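Local coordinates for protein Poly(A) ribonuclease pop2 (Schizosaccharomyces pombe, PDB 3G0Z) that degrades the poly(A) tails of mRNA from the 3' end, releasing 5'-AMP, as the metal-dependent catalytic subunit of the CCR4-NOT deadenylase complex, at residues P46-D51 with I88-S93; D51-G56 with H236-D241. All coordinates share one frame; numbering follows the deposited sequence.

Interaction 1: residues P46-D51 with I88-S93. With ZN (zinc ion), chain B.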
loop_
_atom_site.group_PDB
_atom_site.type_symbol
_atom_site.label_atom_id
_atom_site.label_comp_id
_atom_site.label_asym_id
_atom_site.label_seq_id
_atom_site.Cartn_x
_atom_site.Cartn_y
_atom_site.Cartn_z
ATOM N N PRO A 46 10.036 -9.762 8.451
ATOM C CA PRO A 46 9.375 -10.366 7.291
ATOM C C PRO A 46 7.939 -9.916 7.111
ATOM O O PRO A 46 7.266 -10.428 6.223
ATOM C CB PRO A 46 9.384 -11.871 7.614
ATOM C CG PRO A 46 10.074 -12.025 8.949
ATOM C CD PRO A 46 10.098 -10.685 9.596
ATOM N N VAL A 47 7.455 -9.014 7.955
ATOM C CA VAL A 47 6.101 -8.488 7.790
ATOM C C VAL A 47 6.157 -7.091 7.160
ATOM O O VAL A 47 6.707 -6.156 7.747
ATOM C CB VAL A 47 5.349 -8.456 9.130
ATOM C CG1 VAL A 47 3.942 -7.879 8.957
ATOM C CG2 VAL A 47 5.293 -9.874 9.724
ATOM N N VAL A 48 5.604 -6.958 5.957
ATOM C CA VAL A 48 5.625 -5.684 5.229
ATOM C C VAL A 48 4.247 -5.036 5.269
ATOM O O VAL A 48 3.271 -5.622 4.802
ATOM C CB VAL A 48 6.050 -5.872 3.743
ATOM C CG1 VAL A 48 6.121 -4.533 3.024
ATOM C CG2 VAL A 48 7.399 -6.601 3.653
ATOM N N SER A 49 4.164 -3.833 5.822
ATOM C CA SER A 49 2.923 -3.062 5.763
ATOM C C SER A 49 3.036 -1.977 4.708
ATOM O O SER A 49 4.025 -1.244 4.642
ATOM C CB SER A 49 2.575 -2.452 7.128
ATOM O OG SER A 49 2.397 -3.482 8.088
ATOM N N MET A 50 2.017 -1.868 3.876
ATOM C CA MET A 50 2.088 -0.916 2.791
ATOM C C MET A 50 0.895 0.035 2.740
ATOM O O MET A 50 -0.221 -0.316 3.108
ATOM C CB MET A 50 2.195 -1.634 1.462
ATOM C CG MET A 50 1.965 -0.679 0.300
ATOM S SD MET A 50 1.873 -1.497 -1.286
ATOM C CE MET A 50 0.916 -2.951 -0.897
ATOM N N ASP A 51 1.162 1.241 2.260
ATOM C CA ASP A 51 0.121 2.174 1.921
ATOM C C ASP A 51 0.534 2.945 0.650
ATOM O O ASP A 51 1.727 3.003 0.316
ATOM C CB ASP A 51 -0.094 3.134 3.070
ATOM C CG ASP A 51 -1.137 4.158 2.745
ATOM O OD1 ASP A 51 -2.312 3.766 2.665
ATOM O OD2 ASP A 51 -0.775 5.332 2.525
ATOM N N ILE A 88 4.518 5.505 -2.261
ATOM C CA ILE A 88 4.295 4.217 -1.612
ATOM C C ILE A 88 5.081 4.172 -0.302
ATOM O O ILE A 88 6.260 4.524 -0.262
ATOM C CB ILE A 88 4.751 3.034 -2.479
ATOM C CG1 ILE A 88 3.877 2.916 -3.721
ATOM C CG2 ILE A 88 4.680 1.742 -1.672
ATOM C CD1 ILE A 88 4.515 2.081 -4.814
ATOM N N GLY A 89 4.411 3.765 0.767
ATOM C CA GLY A 89 5.050 3.585 2.057
ATOM C C GLY A 89 5.214 2.106 2.351
ATOM O O GLY A 89 4.287 1.307 2.164
ATOM N N LEU A 90 6.408 1.725 2.780
ATOM C CA LEU A 90 6.619 0.365 3.267
ATOM C C LEU A 90 7.179 0.389 4.683
ATOM O O LEU A 90 8.232 0.984 4.930
ATOM C CB LEU A 90 7.562 -0.402 2.354
ATOM C CG LEU A 90 7.204 -0.574 0.877
ATOM C CD1 LEU A 90 8.366 -1.243 0.147
ATOM C CD2 LEU A 90 5.923 -1.402 0.727
ATOM N N ALA A 91 6.477 -0.256 5.606
ATOM C CA ALA A 91 6.969 -0.392 6.982
ATOM C C ALA A 91 7.244 -1.863 7.311
ATOM O O ALA A 91 6.359 -2.700 7.182
ATOM C CB ALA A 91 5.958 0.189 7.960
ATOM N N LEU A 92 8.468 -2.174 7.733
ATOM C CA LEU A 92 8.841 -3.551 8.060
ATOM C C LEU A 92 8.701 -3.806 9.549
ATOM O O LEU A 92 8.974 -2.917 10.369
ATOM C CB LEU A 92 10.291 -3.809 7.649
ATOM C CG LEU A 92 10.604 -4.321 6.243
ATOM C CD1 LEU A 92 9.864 -3.556 5.164
ATOM C CD2 LEU A 92 12.113 -4.264 6.006
ATOM N N SER A 93 8.274 -5.019 9.899
ATOM C CA SER A 93 8.222 -5.457 11.293
ATOM C C SER A 93 8.635 -6.909 11.377
ATOM O O SER A 93 8.481 -7.658 10.400
ATOM C CB SER A 93 6.794 -5.340 11.843
ATOM O OG SER A 93 6.188 -4.123 11.432
HETATM ZN ZN ZN B . -2.441 6.843 2.575
HETATM O O HOH W 1 5.021 -4.096 9.178
HETATM O O HOH W 2 -4.310 5.471 1.603
#

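Interaction 2: residues D51-G56 with H236-D241. With ZN (zinc ion), chain B.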
loop_
_atom_site.group_PDB
_atom_site.type_symbol
_atom_site.label_atom_id
_atom_site.label_comp_id
_atom_site.label_asym_id
_atom_site.label_seq_id
_atom_site.Cartn_x
_atom_site.Cartn_y
_atom_site.Cartn_z
ATOM N N ASP A 51 1.162 1.241 2.260
ATOM C CA ASP A 51 0.121 2.174 1.921
ATOM C C ASP A 51 0.534 2.945 0.650
ATOM O O ASP A 51 1.727 3.003 0.316
ATOM C CB ASP A 51 -0.094 3.134 3.070
ATOM C CG ASP A 51 -1.137 4.158 2.745
ATOM O OD1 ASP A 51 -2.312 3.766 2.665
ATOM O OD2 ASP A 51 -0.775 5.332 2.525
ATOM N N THR A 52 -0.437 3.498 -0.077
ATOM C CA THR A 52 -0.143 4.258 -1.305
ATOM C C THR A 52 -0.893 5.584 -1.338
ATOM O O THR A 52 -1.960 5.696 -0.754
ATOM C CB THR A 52 -0.525 3.480 -2.602
ATOM O OG1 THR A 52 -1.940 3.254 -2.634
ATOM C CG2 THR A 52 0.203 2.142 -2.688
ATOM N N GLU A 53 -0.313 6.587 -1.998
ATOM C CA GLU A 53 -1.022 7.828 -2.303
ATOM C C GLU A 53 -1.026 8.003 -3.811
ATOM O O GLU A 53 0.025 7.944 -4.455
ATOM C CB GLU A 53 -0.345 9.050 -1.667
ATOM C CG GLU A 53 -0.387 9.072 -0.159
ATOM C CD GLU A 53 -1.808 9.183 0.390
ATOM O OE1 GLU A 53 -2.781 9.142 -0.391
ATOM O OE2 GLU A 53 -1.947 9.305 1.622
ATOM N N PHE A 54 -2.209 8.200 -4.372
ATOM C CA PHE A 54 -2.342 8.494 -5.794
ATOM C C PHE A 54 -3.323 9.667 -5.944
ATOM O O PHE A 54 -3.971 10.060 -4.980
ATOM C CB PHE A 54 -2.823 7.252 -6.550
ATOM C CG PHE A 54 -4.074 6.645 -5.989
ATOM C CD1 PHE A 54 -5.321 7.120 -6.365
ATOM C CD2 PHE A 54 -4.004 5.593 -5.082
ATOM C CE1 PHE A 54 -6.485 6.563 -5.842
ATOM C CE2 PHE A 54 -5.159 5.025 -4.557
ATOM C CZ PHE A 54 -6.402 5.511 -4.939
ATOM N N PRO A 55 -3.428 10.224 -7.157
ATOM C CA PRO A 55 -4.159 11.464 -7.479
ATOM C C PRO A 55 -5.687 11.376 -7.379
ATOM O O PRO A 55 -6.388 12.059 -8.145
ATOM C CB PRO A 55 -3.764 11.731 -8.944
ATOM C CG PRO A 55 -2.514 10.980 -9.147
ATOM C CD PRO A 55 -2.605 9.769 -8.287
ATOM N N GLY A 56 -6.188 10.560 -6.457
ATOM C CA GLY A 56 -7.609 10.436 -6.202
ATOM C C GLY A 56 -8.349 9.604 -7.231
ATOM O O GLY A 56 -7.758 9.067 -8.163
ATOM N N HIS A 236 -2.245 11.332 5.573
ATOM C CA HIS A 236 -2.299 11.338 4.108
ATOM C C HIS A 236 -0.935 11.256 3.415
ATOM O O HIS A 236 -0.820 11.565 2.235
ATOM C CB HIS A 236 -3.079 12.551 3.591
ATOM C CG HIS A 236 -4.508 12.580 4.040
ATOM N ND1 HIS A 236 -5.417 11.599 3.694
ATOM C CD2 HIS A 236 -5.185 13.465 4.810
ATOM C CE1 HIS A 236 -6.591 11.880 4.233
ATOM N NE2 HIS A 236 -6.478 13.007 4.915
ATOM N N GLN A 237 0.101 10.854 4.142
ATOM C CA GLN A 237 1.359 10.521 3.498
ATOM C C GLN A 237 1.678 9.036 3.703
ATOM O O GLN A 237 1.523 8.501 4.805
ATOM C CB GLN A 237 2.479 11.431 3.989
ATOM C CG GLN A 237 2.300 12.862 3.477
ATOM C CD GLN A 237 3.616 13.575 3.268
ATOM O OE1 GLN A 237 4.583 12.990 2.779
ATOM N NE2 GLN A 237 3.658 14.847 3.632
ATOM N N ALA A 238 2.108 8.378 2.631
ATOM C CA ALA A 238 2.147 6.924 2.613
ATOM C C ALA A 238 3.051 6.333 3.700
ATOM O O ALA A 238 2.701 5.333 4.299
ATOM C CB ALA A 238 2.543 6.416 1.241
ATOM N N GLY A 239 4.205 6.946 3.951
ATOM C CA GLY A 239 5.120 6.414 4.944
ATOM C C GLY A 239 4.478 6.301 6.319
ATOM O O GLY A 239 4.558 5.261 6.992
ATOM N N SER A 240 3.834 7.387 6.735
ATOM C CA SER A 240 3.142 7.445 8.025
ATOM C C SER A 240 1.950 6.485 8.083
ATOM O O SER A 240 1.761 5.768 9.061
ATOM C CB SER A 240 2.672 8.881 8.300
ATOM O OG SER A 240 2.097 8.984 9.587
ATOM N N ASP A 241 1.143 6.476 7.031
ATOM C CA ASP A 241 -0.007 5.589 6.972
ATOM C C ASP A 241 0.428 4.118 6.970
ATOM O O ASP A 241 -0.251 3.266 7.540
ATOM C CB ASP A 241 -0.859 5.889 5.745
ATOM C CG ASP A 241 -1.553 7.251 5.831
ATOM O OD1 ASP A 241 -1.740 7.760 6.950
ATOM O OD2 ASP A 241 -1.897 7.812 4.773
HETATM ZN ZN ZN B . -2.441 6.843 2.575
HETATM O O HOH W 2 -4.310 5.471 1.603
#

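Interaction 1: residues P46-D51 with I88-S93
Strand residues Val-47 to Asp-51 and Ile-88 to Ser-93 run antiparallel at the heart of the mixed sheet of this RNase H-like nuclease, their axes 4.6 Å apart at closest and 157° between directions. Six backbone hydrogen bonds join the hydrogen-bonded pairs Val-47/Ser-93, Ser-49/Ala-91 and Asp-51/Gly-89. The middle pair is gripped evenly: Ser-49 N gives to Ala-91 O, and Ala-91 N to Ser-49 O, both at 2.8 Å and nearly straight. Between these rungs lie the non-hydrogen-bonded pairs Val-48/Leu-92 and Met-50/Leu-90, whose apolar side chains share one face of the sheet. Leu-90 CD2 reaches across the strand gap into the step between two neighbours, meeting Met-50 CB at 3.8 Å and Val-48 CG1 at 3.9 Å; Met-50 lies alongside Leu-90, while Val-48 crosses it at a slant. The bend of Met-50 at chi3 (41°) turns its end away from strand 88-93, and helix 169-181 packs on it. On the opposite face Ser-49 OG shares a hydrogen bond of 2.9 Å with a water, which in turn donates to Ala-91 O; Ser-93 OG is close to this water too, though the short distance is doubtful. Helix 238-257 packs on this face. There Asp-51, at the far end of the pairing, binds zinc through OD2 at 2.2 Å, while OD1 accepts from a zinc-bound water at 2.8 Å; a manganese ion also lies beside the carboxylate. A metal-binding aspartate carried on a central strand, bonded along its backbone to an antiparallel neighbour, is characteristic of the DEDD exonuclease active site.

Interaction 2: residues D51-G56 with H236-D241
Asp-51 and Asp-241 meet at an oblique angle, their carboxylate planes turned 86° apart, and both reach the same zinc. The Asp-51 carboxylate lies against the base of the other side chain, OD2 being 3.3 Å from Asp-241 CB, while Asp-241 OD2 approaches the metal at 2.5 Å. Glu-53, two residues further along the strand, comes in from another direction: its chain bends at chi2 (-64°) and directs OE2 to the zinc at a long 2.7 Å. Glu-53 OE2 and Asp-241 OD2 stand only 3.5 Å apart, two acceptors whose mutual repulsion the shared cation probably offsets. Ala-238 packs against the strand, its CB 3.6 Å from Asp-51 O and 3.7 Å from Asp-51 OD2, with Glu-53 CG close to its backbone N. A water also binds the zinc, at 2.5 Å, and donates weakly to Thr-52 O. Asp-241 OD1 is held by a salt bridge to Arg-231, which would steady the carboxylate, and Thr-52 OG1 bonds Asp-172 of helix 169-181, assigned as a ligand of the catalytic magnesium. The contact thus sets the first turn of helix 238-257 over the end of strand 47-53, with Gln-237 at its N-cap position and Gln-87 OE1 of strand 87-93 accepting from Ala-238 N.

Overall arrangement
After strand 23-26 and helix 31-41 the chain enters strand 47-53, which both contacts use. It leaves through helix 68-82 and returns as strand 87-93, where interaction 1 closes a 36-residue loop by pairing the two strands in the sheet. Interaction 2 closes after 179 residues that include strands 87-93, 105-109, 163-166 and 203-205, when the start of helix 238-257 reaches the end of strand 47-53. The two closures cross, since their segments alternate along the chain. They share Asp-51 and also touch directly, Ala-238 CB lying 3.3 Å from Gly-89 N. Together they bring the paired strands and the late helix around the zinc, whose protein ligands come from strand 47-53 and the helix.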